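Local coordinates for heme-binding protein A / AI-2 binding protein A (Helicobacter pylori SS1, PDB 6OFQ) that binds peptides such as STSA in the periplasm and probably hands them to its ABC transporter for import, at residues F175-G180 with A430-P435; R246-P249 with T253-L256; K386-I391 with V402-Y407; W428-D431 with N437-Y440. All blocks are in the same frame, centred on the assembly; numbering follows the deposited sequence.

Contact 1: F175-G180 with A430-P435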
# COMPACT_ATOMS: atom_id res chain seq x y z
N PHE A 175 -8.48 -7.15 12.97
CA PHE A 175 -9.73 -6.65 12.36
C PHE A 175 -9.96 -5.17 12.59
O PHE A 175 -10.34 -4.46 11.65
CB PHE A 175 -10.93 -7.49 12.85
CG PHE A 175 -12.23 -7.27 12.07
CD1 PHE A 175 -12.34 -7.66 10.76
CD2 PHE A 175 -13.26 -6.51 12.65
CE1 PHE A 175 -13.54 -7.42 10.09
CE2 PHE A 175 -14.44 -6.25 11.98
CZ PHE A 175 -14.55 -6.68 10.69
N LEU A 176 -9.79 -4.65 13.81
CA LEU A 176 -10.04 -3.26 14.06
C LEU A 176 -9.15 -2.40 13.19
O LEU A 176 -9.65 -1.45 12.55
CB LEU A 176 -9.88 -2.91 15.53
CG LEU A 176 -10.26 -1.48 15.91
CD1 LEU A 176 -11.72 -1.19 15.76
CD2 LEU A 176 -9.77 -1.21 17.32
N ALA A 177 -7.85 -2.71 13.10
CA ALA A 177 -6.94 -1.92 12.28
C ALA A 177 -7.26 -2.05 10.79
O ALA A 177 -7.22 -1.07 10.03
CB ALA A 177 -5.52 -2.42 12.51
N ASN A 178 -7.76 -3.21 10.39
CA ASN A 178 -8.17 -3.46 9.02
C ASN A 178 -9.23 -2.44 8.57
O ASN A 178 -9.31 -1.97 7.41
CB ASN A 178 -8.72 -4.84 8.74
CG ASN A 178 -7.68 -5.91 8.82
OD1 ASN A 178 -6.46 -5.68 8.76
ND2 ASN A 178 -8.21 -7.11 8.94
N LEU A 179 -10.14 -2.14 9.50
CA LEU A 179 -11.25 -1.23 9.22
C LEU A 179 -10.77 0.16 8.96
O LEU A 179 -11.57 1.00 8.52
CB LEU A 179 -12.29 -1.21 10.38
CG LEU A 179 -12.87 -2.59 10.65
CD1 LEU A 179 -13.84 -2.39 11.83
CD2 LEU A 179 -13.57 -3.10 9.45
N GLY A 180 -9.51 0.52 9.20
CA GLY A 180 -8.89 1.79 8.83
C GLY A 180 -8.26 1.75 7.47
O GLY A 180 -7.77 2.80 7.05
N ALA A 430 3.50 -0.56 4.63
CA ALA A 430 2.51 -0.95 5.64
C ALA A 430 1.25 -0.13 5.54
O ALA A 430 1.30 1.10 5.56
CB ALA A 430 3.07 -0.85 7.04
N ASP A 431 0.11 -0.82 5.59
CA ASP A 431 -1.17 -0.17 5.81
C ASP A 431 -1.48 0.03 7.28
O ASP A 431 -2.23 0.93 7.63
CB ASP A 431 -2.33 -0.95 5.15
CG ASP A 431 -2.03 -1.21 3.68
OD1 ASP A 431 -1.83 -0.20 2.92
OD2 ASP A 431 -1.98 -2.41 3.30
N ILE A 432 -1.02 -0.90 8.12
CA ILE A 432 -1.22 -0.99 9.58
C ILE A 432 0.11 -1.48 10.13
O ILE A 432 0.83 -2.18 9.43
CB ILE A 432 -2.42 -1.89 9.91
CG1 ILE A 432 -2.13 -3.36 9.62
CG2 ILE A 432 -3.68 -1.33 9.26
CD1 ILE A 432 -3.22 -4.30 10.11
N ALA A 433 0.35 -1.17 11.40
CA ALA A 433 1.58 -1.66 12.03
C ALA A 433 1.35 -3.03 12.66
O ALA A 433 1.22 -3.18 13.88
CB ALA A 433 2.12 -0.62 13.05
N ASP A 434 1.32 -4.09 11.83
CA ASP A 434 0.93 -5.41 12.30
C ASP A 434 1.56 -6.33 11.28
O ASP A 434 1.33 -6.22 10.07
CB ASP A 434 -0.58 -5.58 12.33
CG ASP A 434 -1.00 -6.83 13.07
OD1 ASP A 434 -0.68 -7.91 12.57
OD2 ASP A 434 -1.68 -6.68 14.13
N PRO A 435 2.31 -7.34 11.72
CA PRO A 435 2.86 -8.33 10.76
C PRO A 435 1.86 -8.97 9.83
O PRO A 435 2.25 -9.37 8.71
CB PRO A 435 3.59 -9.35 11.66
CG PRO A 435 3.93 -8.56 12.90
CD PRO A 435 2.74 -7.68 13.10

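Contact 2: R246-P249 with T253-L256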
# COMPACT_ATOMS: atom_id res chain seq x y z
N ARG A 246 0.30 16.19 -9.06
CA ARG A 246 0.86 16.06 -10.39
C ARG A 246 1.61 14.75 -10.55
O ARG A 246 2.30 14.24 -9.66
CB ARG A 246 1.84 17.21 -10.64
CG ARG A 246 1.14 18.57 -10.74
CD ARG A 246 1.96 19.73 -11.32
NE ARG A 246 2.47 19.35 -12.62
CZ ARG A 246 3.51 19.92 -13.23
NH1 ARG A 246 4.11 20.94 -12.68
NH2 ARG A 246 3.95 19.42 -14.40
N THR A 247 1.50 14.22 -11.77
CA THR A 247 2.33 13.12 -12.23
C THR A 247 3.46 13.61 -13.11
O THR A 247 3.18 14.17 -14.16
CB THR A 247 1.51 12.05 -12.95
OG1 THR A 247 0.47 11.52 -12.08
CG2 THR A 247 2.37 10.88 -13.41
N ILE A 248 4.70 13.47 -12.65
CA ILE A 248 5.92 13.87 -13.40
C ILE A 248 6.78 12.63 -13.33
O ILE A 248 7.43 12.33 -12.33
CB ILE A 248 6.64 15.03 -12.69
CG1 ILE A 248 5.72 16.23 -12.64
CG2 ILE A 248 7.96 15.38 -13.41
CD1 ILE A 248 6.27 17.45 -11.95
N PRO A 249 6.81 11.86 -14.42
CA PRO A 249 7.37 10.52 -14.33
C PRO A 249 8.86 10.42 -14.13
O PRO A 249 9.34 9.54 -13.41
CB PRO A 249 6.94 9.82 -15.64
CG PRO A 249 5.80 10.62 -16.12
CD PRO A 249 5.92 12.01 -15.57
N THR A 253 13.40 15.28 -13.43
CA THR A 253 12.50 16.36 -13.82
C THR A 253 11.65 16.82 -12.64
O THR A 253 11.41 18.01 -12.40
CB THR A 253 11.60 15.91 -14.95
OG1 THR A 253 12.43 15.45 -16.05
CG2 THR A 253 10.67 17.00 -15.47
N ARG A 254 11.25 15.84 -11.81
CA ARG A 254 10.44 16.15 -10.62
C ARG A 254 11.25 16.97 -9.62
O ARG A 254 10.76 17.96 -9.09
CB ARG A 254 9.90 14.82 -10.04
CG ARG A 254 8.70 14.93 -9.09
CD ARG A 254 8.31 13.59 -8.44
NE ARG A 254 8.31 12.53 -9.44
CZ ARG A 254 9.00 11.41 -9.43
NH1 ARG A 254 9.64 10.96 -8.38
NH2 ARG A 254 9.10 10.82 -10.60
N ALA A 255 12.50 16.57 -9.32
CA ALA A 255 13.35 17.37 -8.49
C ALA A 255 13.68 18.74 -9.05
O ALA A 255 13.72 19.71 -8.30
CB ALA A 255 14.60 16.58 -8.15
N LEU A 256 13.84 18.82 -10.37
CA LEU A 256 14.02 20.14 -10.94
C LEU A 256 12.82 21.05 -10.75
O LEU A 256 12.93 22.24 -10.42
CB LEU A 256 14.37 20.05 -12.43
CG LEU A 256 14.59 21.40 -13.15
CD1 LEU A 256 15.68 22.23 -12.51
CD2 LEU A 256 14.84 21.01 -14.62

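Contact 3: K386-I391 with V402-Y407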
# COMPACT_ATOMS: atom_id res chain seq x y z
N LYS A 386 18.85 1.29 -13.20
CA LYS A 386 20.00 0.63 -12.60
C LYS A 386 19.66 -0.65 -11.88
O LYS A 386 20.47 -1.58 -11.81
CB LYS A 386 20.81 1.56 -11.68
CG LYS A 386 21.68 2.56 -12.43
CD LYS A 386 22.70 3.30 -11.56
CE LYS A 386 22.02 4.13 -10.47
NZ LYS A 386 22.34 5.58 -10.52
N GLY A 387 18.45 -0.73 -11.32
CA GLY A 387 18.12 -1.86 -10.48
C GLY A 387 18.02 -3.14 -11.28
O GLY A 387 18.66 -4.11 -10.88
N ALA A 388 17.27 -3.16 -12.35
CA ALA A 388 17.14 -4.32 -13.21
C ALA A 388 18.50 -4.66 -13.81
O ALA A 388 18.81 -5.82 -13.94
CB ALA A 388 16.06 -4.18 -14.24
N VAL A 389 19.25 -3.64 -14.21
CA VAL A 389 20.59 -3.89 -14.77
C VAL A 389 21.53 -4.56 -13.76
O VAL A 389 22.24 -5.49 -14.09
CB VAL A 389 21.15 -2.56 -15.29
CG1 VAL A 389 22.65 -2.64 -15.58
CG2 VAL A 389 20.39 -2.11 -16.51
N PHE A 390 21.43 -4.16 -12.51
CA PHE A 390 22.18 -4.77 -11.40
C PHE A 390 21.82 -6.23 -11.25
O PHE A 390 22.71 -7.06 -11.11
CB PHE A 390 21.95 -3.96 -10.11
CG PHE A 390 22.80 -4.36 -8.93
CD1 PHE A 390 22.58 -5.56 -8.26
CD2 PHE A 390 23.89 -3.58 -8.53
CE1 PHE A 390 23.38 -5.94 -7.20
CE2 PHE A 390 24.67 -3.94 -7.44
CZ PHE A 390 24.43 -5.13 -6.78
N ILE A 391 20.52 -6.55 -11.23
CA ILE A 391 20.11 -7.93 -11.02
C ILE A 391 20.60 -8.75 -12.23
O ILE A 391 21.07 -9.90 -12.11
CB ILE A 391 18.59 -8.09 -10.79
CG1 ILE A 391 18.13 -7.32 -9.55
CG2 ILE A 391 18.18 -9.54 -10.72
CD1 ILE A 391 18.76 -7.68 -8.23
N VAL A 402 19.29 -12.92 -17.93
CA VAL A 402 18.07 -12.18 -17.64
C VAL A 402 17.71 -11.13 -18.69
O VAL A 402 18.49 -10.23 -18.96
CB VAL A 402 18.17 -11.45 -16.29
CG1 VAL A 402 16.89 -10.68 -15.99
CG2 VAL A 402 18.58 -12.38 -15.15
N LYS A 403 16.54 -11.29 -19.28
CA LYS A 403 16.01 -10.27 -20.17
C LYS A 403 15.20 -9.30 -19.33
O LYS A 403 14.39 -9.75 -18.49
CB LYS A 403 15.14 -10.90 -21.24
CG LYS A 403 14.40 -9.95 -22.19
CD LYS A 403 13.25 -10.70 -22.87
CE LYS A 403 12.81 -10.12 -24.21
NZ LYS A 403 11.55 -9.32 -24.12
N ILE A 404 15.32 -7.99 -19.59
CA ILE A 404 14.61 -6.94 -18.87
C ILE A 404 13.42 -6.46 -19.66
O ILE A 404 13.56 -6.06 -20.82
CB ILE A 404 15.51 -5.75 -18.52
CG1 ILE A 404 16.67 -6.20 -17.64
CG2 ILE A 404 14.73 -4.63 -17.86
CD1 ILE A 404 17.74 -5.14 -17.46
N GLU A 405 12.22 -6.58 -19.11
CA GLU A 405 11.00 -6.01 -19.71
C GLU A 405 10.48 -4.88 -18.82
O GLU A 405 10.40 -5.01 -17.59
CB GLU A 405 9.92 -7.07 -19.88
CG GLU A 405 10.31 -8.09 -20.96
CD GLU A 405 9.29 -9.16 -21.19
OE1 GLU A 405 8.17 -9.08 -20.64
OE2 GLU A 405 9.58 -9.99 -22.10
N VAL A 406 10.14 -3.75 -19.43
CA VAL A 406 9.78 -2.53 -18.69
C VAL A 406 8.31 -2.25 -18.99
O VAL A 406 7.91 -2.20 -20.14
CB VAL A 406 10.66 -1.34 -19.13
CG1 VAL A 406 10.37 -0.13 -18.26
CG2 VAL A 406 12.12 -1.69 -19.06
N TYR A 407 7.53 -1.94 -17.95
CA TYR A 407 6.11 -1.64 -18.10
C TYR A 407 5.78 -0.37 -17.31
O TYR A 407 6.35 -0.13 -16.25
CB TYR A 407 5.25 -2.77 -17.51
CG TYR A 407 5.43 -4.06 -18.27
CD1 TYR A 407 4.83 -4.22 -19.50
CD2 TYR A 407 6.36 -5.01 -17.87
CE1 TYR A 407 5.03 -5.35 -20.26
CE2 TYR A 407 6.58 -6.16 -18.62
CZ TYR A 407 5.88 -6.33 -19.78
OH TYR A 407 6.15 -7.44 -20.59

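Contact 4: W428-D431 with N437-Y440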
# COMPACT_ATOMS: atom_id res chain seq x y z
N TRP A 428 6.12 -2.89 -0.82
CA TRP A 428 4.96 -2.70 0.04
C TRP A 428 5.23 -1.66 1.11
O TRP A 428 6.32 -1.62 1.73
CB TRP A 428 4.61 -3.98 0.78
CG TRP A 428 3.28 -4.03 1.46
CD1 TRP A 428 3.03 -4.05 2.81
CD2 TRP A 428 2.03 -4.24 0.82
NE1 TRP A 428 1.71 -4.26 3.05
CE2 TRP A 428 1.06 -4.37 1.83
CE3 TRP A 428 1.62 -4.29 -0.52
CZ2 TRP A 428 -0.28 -4.53 1.55
CZ3 TRP A 428 0.30 -4.49 -0.78
CH2 TRP A 428 -0.63 -4.65 0.24
N MET A 429 4.28 -0.78 1.30
CA MET A 429 4.22 0.14 2.43
C MET A 429 3.14 -0.40 3.36
O MET A 429 2.00 -0.67 2.95
CB MET A 429 3.76 1.49 1.89
CG MET A 429 3.35 2.50 2.95
SD MET A 429 4.70 2.91 4.08
CE MET A 429 3.82 3.81 5.37
N ALA A 430 3.50 -0.56 4.63
CA ALA A 430 2.51 -0.95 5.64
C ALA A 430 1.25 -0.13 5.54
O ALA A 430 1.30 1.10 5.56
CB ALA A 430 3.07 -0.85 7.04
N ASP A 431 0.11 -0.82 5.59
CA ASP A 431 -1.17 -0.17 5.81
C ASP A 431 -1.48 0.03 7.28
O ASP A 431 -2.23 0.93 7.63
CB ASP A 431 -2.33 -0.95 5.15
CG ASP A 431 -2.03 -1.21 3.68
OD1 ASP A 431 -1.83 -0.20 2.92
OD2 ASP A 431 -1.98 -2.41 3.30
N ASN A 437 -0.32 -7.74 8.01
CA ASN A 437 -0.51 -6.89 6.80
C ASN A 437 0.58 -7.20 5.76
O ASN A 437 0.40 -6.79 4.59
CB ASN A 437 -0.55 -5.42 7.21
CG ASN A 437 -0.67 -4.45 6.04
OD1 ASN A 437 0.29 -3.68 5.79
ND2 ASN A 437 -1.76 -4.44 5.33
N PHE A 438 1.72 -7.76 6.18
CA PHE A 438 2.74 -8.21 5.24
C PHE A 438 2.62 -9.72 5.07
O PHE A 438 2.48 -10.25 3.93
CB PHE A 438 4.19 -7.85 5.62
CG PHE A 438 4.52 -6.36 5.59
CD1 PHE A 438 3.98 -5.45 6.52
CD2 PHE A 438 5.50 -5.91 4.72
CE1 PHE A 438 4.40 -4.11 6.48
CE2 PHE A 438 5.87 -4.56 4.69
CZ PHE A 438 5.35 -3.68 5.59
N LEU A 439 2.80 -10.46 6.16
CA LEU A 439 2.90 -11.89 6.06
C LEU A 439 1.63 -12.53 5.51
O LEU A 439 1.71 -13.40 4.63
CB LEU A 439 3.24 -12.51 7.39
CG LEU A 439 4.55 -12.01 8.03
CD1 LEU A 439 4.66 -12.61 9.44
CD2 LEU A 439 5.73 -12.40 7.16
N TYR A 440 0.45 -12.15 5.96
CA TYR A 440 -0.76 -12.81 5.48
C TYR A 440 -1.22 -12.23 4.16
O TYR A 440 -1.53 -12.95 3.18
CB TYR A 440 -1.88 -12.78 6.52
CG TYR A 440 -2.96 -13.82 6.23
CD1 TYR A 440 -2.70 -15.13 6.59
CD2 TYR A 440 -4.13 -13.52 5.59
CE1 TYR A 440 -3.61 -16.14 6.32
CE2 TYR A 440 -5.07 -14.55 5.34
CZ TYR A 440 -4.74 -15.82 5.72
OH TYR A 440 -5.60 -16.94 5.54

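Contact 1: F175-G180 with A430-P435
Ile432 carries this contact alone, laying its two outer methyl groups against Ala177 and Asn178 on the short helix 175-178. Ala430 and Asp431 lead up to Ile432 without touching the helix. CG1 of Ile432 stands between the backbone N and the carbonyl carbon (chi1 70°), and with chi2 extended Ile432 CD1 is carried forward to lie 3.8 Å from Ala177 CB. The same Ile432 CD1 brushes the amide oxygen of Asn178, with OD1 also 3.8 Å away. The other branch, Ile432 CG2, rests 3.6 Å from Ala177 O, a carbonyl already bonded to Gly180 N. Beyond Ile432 the chain swings round an inverse gamma turn centred on Ala433, closed by a weak bond from Asp434 N to Ile432 O. Asp434 then caps Asp436 N at the start of the next helix and forms a salt bridge with Arg480. The helix packs on strands 66-68, 75-85 and 91-96, whereas 430-435 follows strand 423-429 of another sheet. Only some 125 Å² is buried and no hydrogen bond crosses: methyl groups meet a methyl and two oxygens by van der Waals contact. Such a non-directional contact is consistent with lobes of a type II binding protein that close and part.

Contact 2: R246-P249 with T253-L256
Arg254 grips the carbonyl oxygen of Ile248 side-on with two nitrogens, tying the end of strand 242-247 to helix 251-259. The pair opens a beta-alpha-beta crossover: helix 251-259 leads on to strand 265-266, which runs parallel to 242-247 in the same mixed sheet with strand 32-37 between them. Arg254 NH2 gives the shorter bond, 2.8 Å to Ile248 O with an N-H...O angle of 156°. Arg254 NE adds a second, 3.0 Å from the same Ile248 O. Both donors lie in the carbonyl plane, and the oxygen lies in the guanidinium plane, which should fix the rotation of the group. Pro249 O also comes within 3.1 Å of Arg254 NH2, but at too poor an angle to count as a bond. The remaining nitrogen, NH1, bonds to Thr267 O, so one guanidinium bridges the loop before the helix and the chain just past strand 265-266. It gets there because CG leaves anti to the backbone N (chi1 -161°) and the chain then bends at chi3.

The packing lies alongside, round Ile248. Ile248 CG2 fits against the exposed Thr253, 3.8 Å from Thr253 CG2. It also touches the aliphatic start of the arginine, with Arg254 CB 3.9 Å from Ile248 CG2. Ala36 of strand 32-37 borders both Ile248 and Arg254. The other branch of Ile248 faces back along its own strand, where Ile248 CD1 sits 3.8 Å above the centre of the Arg246 guanidinium, whose NH1 is paired with Glu262.

Contact 3: K386-I391 with V402-Y407
Ile404 turns toward Ala388 of the helix, while the residue after it, Glu405, points to the other side of strand 402-407 and there receives a short hydrogen bond, 2.6 Å from Tyr407 OH to Glu405 OE1. The hydroxyl approaches from above the carboxylate plane, 39° out of it. Glu405 OE2 is met on its anti side by the ammonium group of Lys403, a salt bridge of 2.9 Å from Lys403 NZ to Glu405 OE2. Lys403, Glu405 and Tyr407 alternate with Val402, Ile404 and Val406, so the Glu405 carboxylate links its two neighbours on that strand face, Lys403 and Tyr407; the positive charge of Lys403 probably favours the ionised form of Glu405.

The opposite face is apolar and meets the helix. Ile404 makes all the close contacts from the strand, straddling a single methyl group: Ile404 CD1 lies 3.8 Å from Ala388 CB, and Ile404 CG2 lies 3.9 Å from the same Ala388 CB. With CG1 anti to the carbonyl carbon (chi1 -60°) and the chain extended beyond, Ile404 CD1 runs on along the helix surface to Ala388 O, 3.7 Å away. There it also comes alongside Val389, whose CG2 branch is 4.1 Å from Ile404 CD1 at the exposed margin. No hydrogen bond joins the two segments themselves, although Gln392, the helix residue just after 386-391, donates to Val402 O. Deeper in, Ala388 and Ile391 rest on Phe425 of strand 423-429. Strand 373-380, helix 386-396 and strand 400-407 thus form a classic beta-alpha-beta crossover, its helix covering one face of two adjacent parallel strands.

Contact 4: W428-D431 with N437-Y440
The amide oxygen of Asn437 takes two hydrogen bonds, from the indole of Trp428 and from the backbone of Asp431, which reach it from opposite faces of the amide plane. Asp431 N lies 2.9 Å from Asn437 OD1, and Trp428 NE1 3.1 Å from that OD1; both donors stand well above the plane instead of on a lone pair. The amide nitrogen completes the grip: Asn437 ND2 gives an almost straight bond (172°) to Asp431 OD2, 2.9 Å away, on the anti lone pair of the carboxylate. Three bonds therefore hold a buried amide and fix which end is oxygen. Tyr143 OH also bonds Asp431 OD2 and helps position it.

Next to this network the five-membered ring of Trp428 and the Phe438 ring form a T-shaped stack, planes at 71° and centroids 4.6 Å apart. Trp428 CD1 is the atom at the point of contact, 3.4 Å above the middle of the phenylalanine ring. Ala430 meets the same ring at its edge, Ala430 CB being 3.6 Å from Phe438 CE1. The indole is directed at both partners by a CG anti to the backbone N (chi1 -167°).

Further out, backbone bonds to Ala293 and Leu291 hold the strand end. The contact closes the loop from strand 423-429 to helix 436-443, Asn437 near the helix start tying it back to the strand end. Leu439 and Tyr440 face helix 462-473, so helix 436-443 lies between that helix and the strand.

Overall arrangement
Contacts 1 and 4 lie deep in the protein, their centres about 9 Å apart, and share Ala430 and Asp431; Ile432 of contact 1 also packs on Asn437 of contact 4. Yet they differ in chemistry: contact 4 ties neighbouring elements together with bonded polar groups and aromatics, whereas contact 1 joins distant parts of the chain by methyl packing. Contacts 2 and 3 are more peripheral and partly buried, each pairing a helix with a strand of a beta-alpha-beta crossover. Contact 2 does so through a charged group on a carbonyl, contact 3 through apolar packing. Contacts 3 and 4 reach the same sheet, while contact 2 belongs to another.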